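Local atomic coordinates of uncharacterized protein (Pseudomonas aeruginosa PAO1, PDB entry 4R1D), a protein that binds the type VI secretion lipase effector Tle4 as its immunity protein Tli4, probably protecting the bacterium from its own toxin. Residues G208-R213 against G235-T240. Numbering follows the deposited sequence.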
loop_
_atom_site.group_PDB
_atom_site.type_symbol
_atom_site.label_atom_id
_atom_site.label_comp_id
_atom_site.label_asym_id
_atom_site.label_seq_id
_atom_site.Cartn_x
_atom_site.Cartn_y
_atom_site.Cartn_z
ATOM N N GLY B 208 -5.109 -17.784 24.471
ATOM C CA GLY B 208 -5.196 -16.489 25.119
ATOM C C GLY B 208 -6.259 -15.563 24.548
ATOM O O GLY B 208 -6.495 -14.490 25.103
ATOM N N MET B 209 -6.884 -15.965 23.438
ATOM C CA MET B 209 -7.958 -15.186 22.816
ATOM C C MET B 209 -9.305 -15.565 23.417
ATOM O O MET B 209 -9.539 -16.731 23.731
ATOM C CB MET B 209 -8.011 -15.429 21.300
ATOM C CG MET B 209 -6.953 -14.677 20.480
ATOM S SD MET B 209 -7.079 -12.879 20.592
ATOM C CE MET B 209 -6.099 -12.533 22.006
ATOM N N GLU B 210 -10.193 -14.589 23.569
ATOM C CA GLU B 210 -11.568 -14.896 23.935
ATOM C C GLU B 210 -12.562 -13.905 23.336
ATOM O O GLU B 210 -12.223 -12.757 23.054
ATOM C CB GLU B 210 -11.731 -14.952 25.455
ATOM C CG GLU B 210 -11.773 -13.610 26.138
ATOM C CD GLU B 210 -11.888 -13.747 27.655
ATOM O OE1 GLU B 210 -10.874 -13.528 28.341
ATOM O OE2 GLU B 210 -12.983 -14.082 28.149
ATOM N N THR B 211 -13.787 -14.368 23.126
ATOM C CA THR B 211 -14.850 -13.477 22.708
ATOM C C THR B 211 -15.564 -12.958 23.947
ATOM O O THR B 211 -16.057 -13.739 24.755
ATOM C CB THR B 211 -15.844 -14.187 21.778
ATOM O OG1 THR B 211 -15.179 -14.525 20.554
ATOM C CG2 THR B 211 -17.030 -13.285 21.466
ATOM N N LEU B 212 -15.611 -11.641 24.104
ATOM C CA LEU B 212 -16.309 -11.051 25.246
ATOM C C LEU B 212 -17.796 -10.908 24.977
ATOM O O LEU B 212 -18.608 -10.965 25.901
ATOM C CB LEU B 212 -15.724 -9.685 25.621
ATOM C CG LEU B 212 -14.250 -9.637 26.032
ATOM C CD1 LEU B 212 -13.818 -8.217 26.366
ATOM C CD2 LEU B 212 -13.989 -10.569 27.208
ATOM N N ARG B 213 -18.151 -10.716 23.710
ATOM C CA ARG B 213 -19.521 -10.420 23.349
ATOM C C ARG B 213 -19.728 -10.562 21.852
ATOM O O ARG B 213 -18.859 -10.203 21.054
ATOM C CB ARG B 213 -19.849 -8.985 23.782
ATOM C CG ARG B 213 -21.188 -8.805 24.450
ATOM C CD ARG B 213 -21.568 -7.323 24.478
ATOM N NE ARG B 213 -21.154 -6.634 25.697
ATOM C CZ ARG B 213 -21.159 -5.308 25.827
ATOM N NH1 ARG B 213 -21.527 -4.543 24.805
ATOM N NH2 ARG B 213 -20.785 -4.744 26.970
ATOM N N GLY B 235 2.277 -10.959 28.504
ATOM C CA GLY B 235 1.973 -10.170 29.680
ATOM C C GLY B 235 1.323 -8.833 29.379
ATOM O O GLY B 235 1.380 -7.920 30.198
ATOM N N GLN B 236 0.715 -8.701 28.203
ATOM C CA GLN B 236 -0.154 -7.554 27.955
ATOM C C GLN B 236 -1.472 -8.002 27.337
ATOM O O GLN B 236 -1.571 -9.099 26.763
ATOM C CB GLN B 236 0.530 -6.486 27.097
ATOM C CG GLN B 236 0.833 -6.911 25.678
ATOM C CD GLN B 236 1.571 -5.836 24.892
ATOM O OE1 GLN B 236 0.957 -4.929 24.324
ATOM N NE2 GLN B 236 2.897 -5.935 24.853
ATOM N N ARG B 237 -2.484 -7.159 27.474
ATOM C CA ARG B 237 -3.824 -7.489 27.003
ATOM C C ARG B 237 -4.216 -6.621 25.820
ATOM O O ARG B 237 -4.059 -5.397 25.854
ATOM C CB ARG B 237 -4.848 -7.314 28.123
ATOM C CG ARG B 237 -6.245 -7.824 27.775
ATOM C CD ARG B 237 -6.806 -8.636 28.933
ATOM N NE ARG B 237 -8.133 -9.195 28.685
ATOM C CZ ARG B 237 -8.360 -10.447 28.301
ATOM N NH1 ARG B 237 -7.345 -11.282 28.083
ATOM N NH2 ARG B 237 -9.605 -10.863 28.125
ATOM N N GLY B 238 -4.724 -7.264 24.775
ATOM C CA GLY B 238 -5.222 -6.567 23.604
ATOM C C GLY B 238 -6.736 -6.661 23.496
ATOM O O GLY B 238 -7.373 -7.505 24.128
ATOM N N TYR B 239 -7.315 -5.790 22.681
ATOM C CA TYR B 239 -8.753 -5.738 22.512
ATOM C C TYR B 239 -9.071 -5.421 21.065
ATOM O O TYR B 239 -8.331 -4.689 20.415
ATOM C CB TYR B 239 -9.337 -4.613 23.363
ATOM C CG TYR B 239 -9.243 -4.838 24.853
ATOM C CD1 TYR B 239 -10.188 -5.602 25.512
ATOM C CD2 TYR B 239 -8.213 -4.280 25.594
ATOM C CE1 TYR B 239 -10.112 -5.816 26.879
ATOM C CE2 TYR B 239 -8.123 -4.482 26.968
ATOM C CZ TYR B 239 -9.078 -5.249 27.602
ATOM O OH TYR B 239 -9.013 -5.455 28.964
ATOM N N THR B 240 -10.179 -5.956 20.573
ATOM C CA THR B 240 -10.738 -5.471 19.315
ATOM C C THR B 240 -12.260 -5.524 19.398
ATOM O O THR B 240 -12.852 -6.601 19.449
ATOM C CB THR B 240 -10.226 -6.263 18.109
ATOM O OG1 THR B 240 -8.797 -6.166 18.054
ATOM C CG2 THR B 240 -10.794 -5.687 16.828
HETATM O O HOH W 1 -8.046 -14.054 27.387
#
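E210 OE1 is gripped by two donors, the guanidinium of R237 and water 1. R237 NH2 gives E210 OE1 a salt-bridging hydrogen bond of 3.0 Å. The bond is bent, with an N-H...O angle of 142°. NH2 comes in from above the carboxylate plane, and OE1 lies somewhat out of the guanidinium plane. The two flat groups are turned 78° apart, and the carboxylate meets the guanidinium edge through OE1 alone. Water 1 closes a small ring beside this bond. It accepts from R237 NH1 at 2.9 Å and donates to E210 OE1. It also donates to G208 O at 2.8 Å, so the water ties the guanidinium to the backbone as well as to the acid. CB of E210 does not point at 235-240; the extended chain beyond CG brings OE1 up to R237. The two side chains cross at about a right angle. R237 has further partners: NH2 also forms a salt bridge with D281, and NH1 bonds to S232 OG. Next to the polar group, L212 CD1 meets the edge of the Y239 ring at CE1, 4.4 Å away. Y239 OH bonds to D281, the same acid that pairs with R237. L212 belongs to a classic beta bulge, since L212 and R213 both face L228. M209, Q236 and T240 pack on L84, F85 and I88 of the other chain of the complex. This surface contact of the Tli4 C-terminal domain bridges two strands that are not direct neighbours, with axes 9.3 Å apart. Strand 225-233 runs between them, antiparallel to both, and its A230 touches L212, R237 and Y239. Helix 281-292 packs against L212 and Y239, while helix 191-205 packs against M209 and T211 of strand 209-214.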